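Local coordinates for protein TRAP dicarboxylate transporter, DctP subunit (Anaerococcus prevoti, PDB 4N91) that binds D-glucuronate, in both its alpha and beta forms, as the periplasmic solute-binding protein of a TRAP transport system, probably delivering it for uptake, at residues Tyr157-Pro162 / His225-Tyr231; Pro166-Gly171 / Met186-Ser191. All coordinates share one frame; numbering follows the deposited sequence.

Contact 1: Tyr157-Pro162 / His225-Tyr231; sequences YTKDKP and HGEVCKY
T158 and Y231 form an antiparallel, hydrogen-bonded bridge where strand 154-158 ends and strand 231-238 begins, inside a mixed sheet of this periplasmic-binding-protein fold. T158 N donates to Y231 O at 3.0 Å. The return bond, Y231 N to T158 O, is weak.

The tight part lies around Y157, C229 and Y231. The Y157 ring has CG between the backbone N and the carbonyl carbon (chi1 48°), and from there it reaches along the second segment to H225. Its OH meets H225 ND1 at 2.7 Å, a hydrogen bond that either could donate. The two rings meet rim to rim, with planes at 40°. C229 approaches the Y157 ring at its edge, with CB 3.7 Å from CD2. L205 of helix 201-207 backs both H225 and C229. The Y231 ring carries P162 on one face, with CD over its centre at 4.0 Å. The carbonyl oxygens of T158 and K159 lie at the ring edge. An alanine here removes the ring under P162 and would probably open a gap beside it and leave the 159-162 segment freer to move. T158 OG1 braces that turn by donating to K161 O at 2.7 Å.

The other side is looser and wetter. K159 lays its CD against V228 CG1, while its NZ forms a salt bridge with D160 OD1, whose hydrogen bond is weak at 3.4 Å. One water links K159 O, V228 O and K230 N. Another joins D160 O to Y231 OH, which it meets at 2.5 Å.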
loop_
_atom_site.group_PDB
_atom_site.type_symbol
_atom_site.label_atom_id
_atom_site.label_comp_id
_atom_site.label_asym_id
_atom_site.label_seq_id
_atom_site.Cartn_x
_atom_site.Cartn_y
_atom_site.Cartn_z
ATOM N N TYR A 157 -10.831 -5.934 -10.289
ATOM C CA TYR A 157 -10.846 -7.168 -11.070
ATOM C C TYR A 157 -11.934 -8.074 -10.515
ATOM O O TYR A 157 -12.229 -8.088 -9.320
ATOM C CB TYR A 157 -9.491 -7.876 -11.093
ATOM C CG TYR A 157 -8.777 -8.074 -9.758
ATOM C CD1 TYR A 157 -7.935 -7.095 -9.250
ATOM C CD2 TYR A 157 -8.925 -9.250 -9.025
ATOM C CE1 TYR A 157 -7.246 -7.282 -8.061
ATOM C CE2 TYR A 157 -8.262 -9.440 -7.836
ATOM C CZ TYR A 157 -7.411 -8.455 -7.359
ATOM O OH TYR A 157 -6.713 -8.635 -6.184
ATOM N N THR A 158 -12.560 -8.814 -11.421
ATOM C CA THR A 158 -13.713 -9.598 -11.094
ATOM C C THR A 158 -13.678 -10.944 -11.819
ATOM O O THR A 158 -12.957 -11.130 -12.793
ATOM C CB THR A 158 -14.973 -8.852 -11.543
ATOM O OG1 THR A 158 -14.804 -8.487 -12.916
ATOM C CG2 THR A 158 -15.205 -7.578 -10.723
ATOM N N LYS A 159 -14.483 -11.871 -11.315
ATOM C CA LYS A 159 -14.586 -13.214 -11.865
ATOM C C LYS A 159 -15.560 -13.344 -13.021
ATOM O O LYS A 159 -15.211 -13.899 -14.069
ATOM C CB LYS A 159 -15.011 -14.165 -10.731
ATOM C CG LYS A 159 -15.185 -15.610 -11.167
ATOM C CD LYS A 159 -15.322 -16.504 -9.945
ATOM C CE LYS A 159 -15.364 -17.974 -10.318
ATOM N NZ LYS A 159 -16.544 -18.242 -11.160
ATOM N N ASP A 160 -16.789 -12.898 -12.812
ATOM C CA ASP A 160 -17.895 -13.269 -13.701
ATOM C C ASP A 160 -18.266 -12.227 -14.705
ATOM O O ASP A 160 -18.654 -12.568 -15.816
ATOM C CB ASP A 160 -19.143 -13.610 -12.888
ATOM C CG ASP A 160 -19.025 -14.955 -12.181
ATOM O OD1 ASP A 160 -18.297 -15.836 -12.697
ATOM O OD2 ASP A 160 -19.649 -15.118 -11.111
ATOM N N LYS A 161 -18.220 -10.964 -14.317
ATOM C CA LYS A 161 -18.641 -9.923 -15.235
ATOM C C LYS A 161 -17.634 -8.803 -15.277
ATOM O O LYS A 161 -17.151 -8.346 -14.241
ATOM C CB LYS A 161 -19.999 -9.360 -14.842
ATOM C CG LYS A 161 -21.134 -10.370 -14.931
ATOM C CD LYS A 161 -22.080 -10.205 -13.760
ATOM C CE LYS A 161 -21.303 -10.212 -12.447
ATOM N NZ LYS A 161 -21.997 -10.971 -11.383
ATOM N N PRO A 162 -17.332 -8.335 -16.485
ATOM C CA PRO A 162 -16.387 -7.237 -16.609
ATOM C C PRO A 162 -16.933 -5.930 -16.048
ATOM O O PRO A 162 -18.130 -5.661 -16.127
ATOM C CB PRO A 162 -16.177 -7.132 -18.130
ATOM C CG PRO A 162 -17.383 -7.734 -18.727
ATOM C CD PRO A 162 -17.778 -8.828 -17.810
ATOM N N HIS A 225 -4.504 -14.279 -7.878
ATOM C CA HIS A 225 -5.898 -13.899 -8.045
ATOM C C HIS A 225 -6.373 -14.002 -9.493
ATOM O O HIS A 225 -7.571 -14.102 -9.758
ATOM C CB HIS A 225 -6.154 -12.485 -7.541
ATOM C CG HIS A 225 -5.839 -12.297 -6.098
ATOM N ND1 HIS A 225 -5.938 -11.077 -5.471
ATOM C CD2 HIS A 225 -5.389 -13.165 -5.158
ATOM C CE1 HIS A 225 -5.567 -11.194 -4.212
ATOM N NE2 HIS A 225 -5.230 -12.449 -3.993
ATOM N N GLY A 226 -5.433 -13.960 -10.423
ATOM C CA GLY A 226 -5.753 -14.115 -11.833
ATOM C C GLY A 226 -6.120 -15.524 -12.231
ATOM O O GLY A 226 -6.580 -15.762 -13.363
ATOM N N GLU A 227 -5.972 -16.468 -11.307
ATOM C CA GLU A 227 -6.445 -17.835 -11.554
ATOM C C GLU A 227 -7.970 -17.856 -11.541
ATOM O O GLU A 227 -8.594 -18.653 -12.246
ATOM C CB GLU A 227 -5.906 -18.806 -10.494
ATOM C CG GLU A 227 -4.427 -19.019 -10.539
ATOM C CD GLU A 227 -3.950 -19.977 -9.453
ATOM O OE1 GLU A 227 -4.808 -20.640 -8.822
ATOM O OE2 GLU A 227 -2.720 -20.060 -9.237
ATOM N N VAL A 228 -8.570 -16.990 -10.719
ATOM C CA VAL A 228 -10.002 -16.917 -10.580
ATOM C C VAL A 228 -10.580 -15.725 -11.337
ATOM O O VAL A 228 -11.609 -15.846 -11.991
ATOM C CB VAL A 228 -10.403 -16.768 -9.105
ATOM C CG1 VAL A 228 -11.909 -16.504 -8.985
ATOM C CG2 VAL A 228 -9.971 -17.991 -8.302
ATOM N N CYS A 229 -9.912 -14.568 -11.251
ATOM C CA CYS A 229 -10.428 -13.339 -11.854
ATOM C C CYS A 229 -9.742 -12.993 -13.139
ATOM O O CYS A 229 -8.550 -12.671 -13.145
ATOM C CB CYS A 229 -10.281 -12.137 -10.922
ATOM S SG CYS A 229 -11.288 -12.306 -9.422
ATOM N N LYS A 230 -10.480 -13.051 -14.249
ATOM C CA LYS A 230 -9.860 -12.803 -15.533
ATOM C C LYS A 230 -10.242 -11.475 -16.169
ATOM O O LYS A 230 -9.899 -11.238 -17.321
ATOM C CB LYS A 230 -10.190 -13.916 -16.534
ATOM C CG LYS A 230 -10.008 -15.342 -16.045
ATOM C CD LYS A 230 -8.558 -15.732 -15.997
ATOM C CE LYS A 230 -8.448 -17.256 -15.798
ATOM N NZ LYS A 230 -7.120 -17.609 -15.309
ATOM N N TYR A 231 -11.005 -10.644 -15.456
ATOM C CA TYR A 231 -11.334 -9.310 -15.959
ATOM C C TYR A 231 -10.673 -8.267 -15.059
ATOM O O TYR A 231 -11.074 -8.095 -13.909
ATOM C CB TYR A 231 -12.837 -9.064 -15.977
ATOM C CG TYR A 231 -13.622 -10.035 -16.831
ATOM C CD1 TYR A 231 -13.588 -9.962 -18.222
ATOM C CD2 TYR A 231 -14.406 -11.008 -16.255
ATOM C CE1 TYR A 231 -14.312 -10.848 -18.989
ATOM C CE2 TYR A 231 -15.124 -11.909 -17.027
ATOM C CZ TYR A 231 -15.063 -11.831 -18.383
ATOM O OH TYR A 231 -15.828 -12.713 -19.139
HETATM O O HOH W 1 -13.473 -6.121 -14.303
HETATM O O HOH W 2 -12.779 -14.721 -14.625
HETATM O O HOH W 3 -17.217 -14.493 -18.045
#

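Contact 2: Pro166-Gly171 / Met186-Ser191; sequences PEDLSG and MDLLGS
L169 and L189 bury the most surface here, and P166 and S191 flank them. The contact sets the turn before strand 173-176 against the end of helix 180-188, which closes in a Schellman motif at G190. G190 has positive phi, and the motif's two bonds run from G190 N to D187 O and from S191 N to M186 O.

L169 reaches across with one methyl. Its CD1 lies 3.9 Å from L189 CD1, and the methyl CE of M186, a selenomethionine, is a looser neighbour. L189 is shared between two partners: its other methyl, CD2, rests on P166 CB at 3.7 Å.

The polar link is S191 OG, which donates to L169 O at 2.7 Å. With OG anti to the backbone N (chi1 -168°), the hydroxyl faces this carbonyl but stands 36° out of its plane. On the solvent side, S170 CA approaches G190 O at 3.5 Å in a CA-H...O contact. A water bridges S170 OG and the same carbonyl.

F156 of strand 154-158 touches L169, M186 and L189. Helix 301-317 packs on P166 and L189, and I174 of strand 173-176 meets M186 and S191.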
loop_
_atom_site.group_PDB
_atom_site.type_symbol
_atom_site.label_atom_id
_atom_site.label_comp_id
_atom_site.label_asym_id
_atom_site.label_seq_id
_atom_site.Cartn_x
_atom_site.Cartn_y
_atom_site.Cartn_z
ATOM N N PRO A 166 -19.135 2.196 -12.955
ATOM C CA PRO A 166 -19.564 1.908 -11.590
ATOM C C PRO A 166 -20.809 1.034 -11.483
ATOM O O PRO A 166 -20.863 0.198 -10.579
ATOM C CB PRO A 166 -19.799 3.316 -11.007
ATOM C CG PRO A 166 -18.844 4.152 -11.732
ATOM C CD PRO A 166 -18.843 3.624 -13.145
ATOM N N GLU A 167 -21.792 1.188 -12.374
ATOM C CA GLU A 167 -22.997 0.360 -12.259
ATOM C C GLU A 167 -22.727 -1.160 -12.329
ATOM O O GLU A 167 -23.503 -1.945 -11.788
ATOM C CB GLU A 167 -24.068 0.778 -13.289
ATOM C CG GLU A 167 -23.657 0.603 -14.725
ATOM C CD GLU A 167 -24.703 1.143 -15.697
ATOM O OE1 GLU A 167 -25.768 0.509 -15.833
ATOM O OE2 GLU A 167 -24.460 2.203 -16.315
ATOM N N ASP A 168 -21.636 -1.573 -12.975
ATOM C CA ASP A 168 -21.282 -2.988 -13.071
ATOM C C ASP A 168 -20.872 -3.595 -11.710
ATOM O O ASP A 168 -20.829 -4.828 -11.551
ATOM C CB ASP A 168 -20.154 -3.168 -14.087
ATOM C CG ASP A 168 -20.548 -2.703 -15.480
ATOM O OD1 ASP A 168 -21.738 -2.877 -15.831
ATOM O OD2 ASP A 168 -19.690 -2.160 -16.218
ATOM N N LEU A 169 -20.600 -2.734 -10.738
ATOM C CA LEU A 169 -20.243 -3.172 -9.379
ATOM C C LEU A 169 -21.470 -3.372 -8.502
ATOM O O LEU A 169 -21.370 -3.873 -7.383
ATOM C CB LEU A 169 -19.308 -2.147 -8.731
ATOM C CG LEU A 169 -17.933 -2.029 -9.405
ATOM C CD1 LEU A 169 -17.221 -0.796 -8.894
ATOM C CD2 LEU A 169 -17.089 -3.286 -9.196
ATOM N N SER A 170 -22.630 -2.969 -9.010
ATOM C CA SER A 170 -23.870 -3.092 -8.261
ATOM C C SER A 170 -24.229 -4.552 -7.992
ATOM O O SER A 170 -24.244 -5.381 -8.899
ATOM C CB SER A 170 -25.010 -2.419 -9.035
ATOM O OG SER A 170 -26.245 -2.641 -8.384
ATOM N N GLY A 171 -24.502 -4.868 -6.734
ATOM C CA GLY A 171 -24.844 -6.229 -6.358
ATOM C C GLY A 171 -23.647 -7.168 -6.243
ATOM O O GLY A 171 -23.815 -8.380 -6.031
HETATM N N MSE A 186 -16.701 2.035 -1.841
HETATM C CA MSE A 186 -17.536 1.001 -2.464
HETATM C C MSE A 186 -19.009 1.389 -2.357
HETATM O O MSE A 186 -19.770 1.154 -3.298
HETATM C CB MSE A 186 -17.323 -0.383 -1.867
HETATM C CG MSE A 186 -15.904 -0.904 -1.984
HETATM SE SE MSE A 186 -15.152 -0.801 -3.809
HETATM C CE MSE A 186 -16.589 -1.554 -4.808
ATOM N N ASP A 187 -19.398 1.987 -1.224
ATOM C CA ASP A 187 -20.774 2.429 -1.041
ATOM C C ASP A 187 -21.168 3.458 -2.112
ATOM O O ASP A 187 -22.264 3.371 -2.693
ATOM C CB ASP A 187 -20.961 3.068 0.325
ATOM C CG ASP A 187 -20.926 2.082 1.459
ATOM O OD1 ASP A 187 -21.109 0.860 1.237
ATOM O OD2 ASP A 187 -20.741 2.557 2.596
ATOM N N LEU A 188 -20.286 4.423 -2.376
ATOM C CA LEU A 188 -20.542 5.455 -3.380
ATOM C C LEU A 188 -20.582 4.906 -4.801
ATOM O O LEU A 188 -21.232 5.471 -5.682
ATOM C CB LEU A 188 -19.472 6.540 -3.294
ATOM C CG LEU A 188 -19.587 7.457 -2.088
ATOM C CD1 LEU A 188 -18.286 8.217 -1.884
ATOM C CD2 LEU A 188 -20.770 8.410 -2.294
ATOM N N LEU A 189 -19.871 3.810 -5.029
ATOM C CA LEU A 189 -19.943 3.094 -6.301
ATOM C C LEU A 189 -21.180 2.184 -6.429
ATOM O O LEU A 189 -21.314 1.448 -7.416
ATOM C CB LEU A 189 -18.675 2.255 -6.482
ATOM C CG LEU A 189 -17.400 3.063 -6.712
ATOM C CD1 LEU A 189 -16.116 2.200 -6.574
ATOM C CD2 LEU A 189 -17.458 3.686 -8.106
ATOM N N GLY A 190 -22.073 2.213 -5.445
ATOM C CA GLY A 190 -23.290 1.410 -5.481
ATOM C C GLY A 190 -23.072 -0.070 -5.227
ATOM O O GLY A 190 -23.919 -0.905 -5.548
ATOM N N SER A 191 -21.941 -0.390 -4.612
ATOM C CA SER A 191 -21.505 -1.764 -4.426
ATOM C C SER A 191 -21.450 -2.095 -2.932
ATOM O O SER A 191 -22.035 -1.380 -2.091
ATOM C CB SER A 191 -20.151 -1.918 -5.119
ATOM O OG SER A 191 -19.768 -3.266 -5.238
HETATM O O HOH W 4 -26.257 -0.122 -6.897
#

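Contact 2 is nested within the chain loop that contact 1 closes, and their centres lie 16 Å apart. They touch directly where P162 O packs on D168 CB at 3.8 Å. Strand 154-158 also ties them together: Y157 belongs to contact 1, while its neighbour F156 packs on contact 2. The Y157 side chain is about 7 Å from the bound glucuronate and about 4 Å from the side chain of N215, which binds it. From contact 2, the M186 side chain is about 12 Å from the ligand and about 9 Å from those of R154 and R175. Neither contact includes a residue of the sugar pocket; contact 1 comes closer to it, through Y157 beside N215.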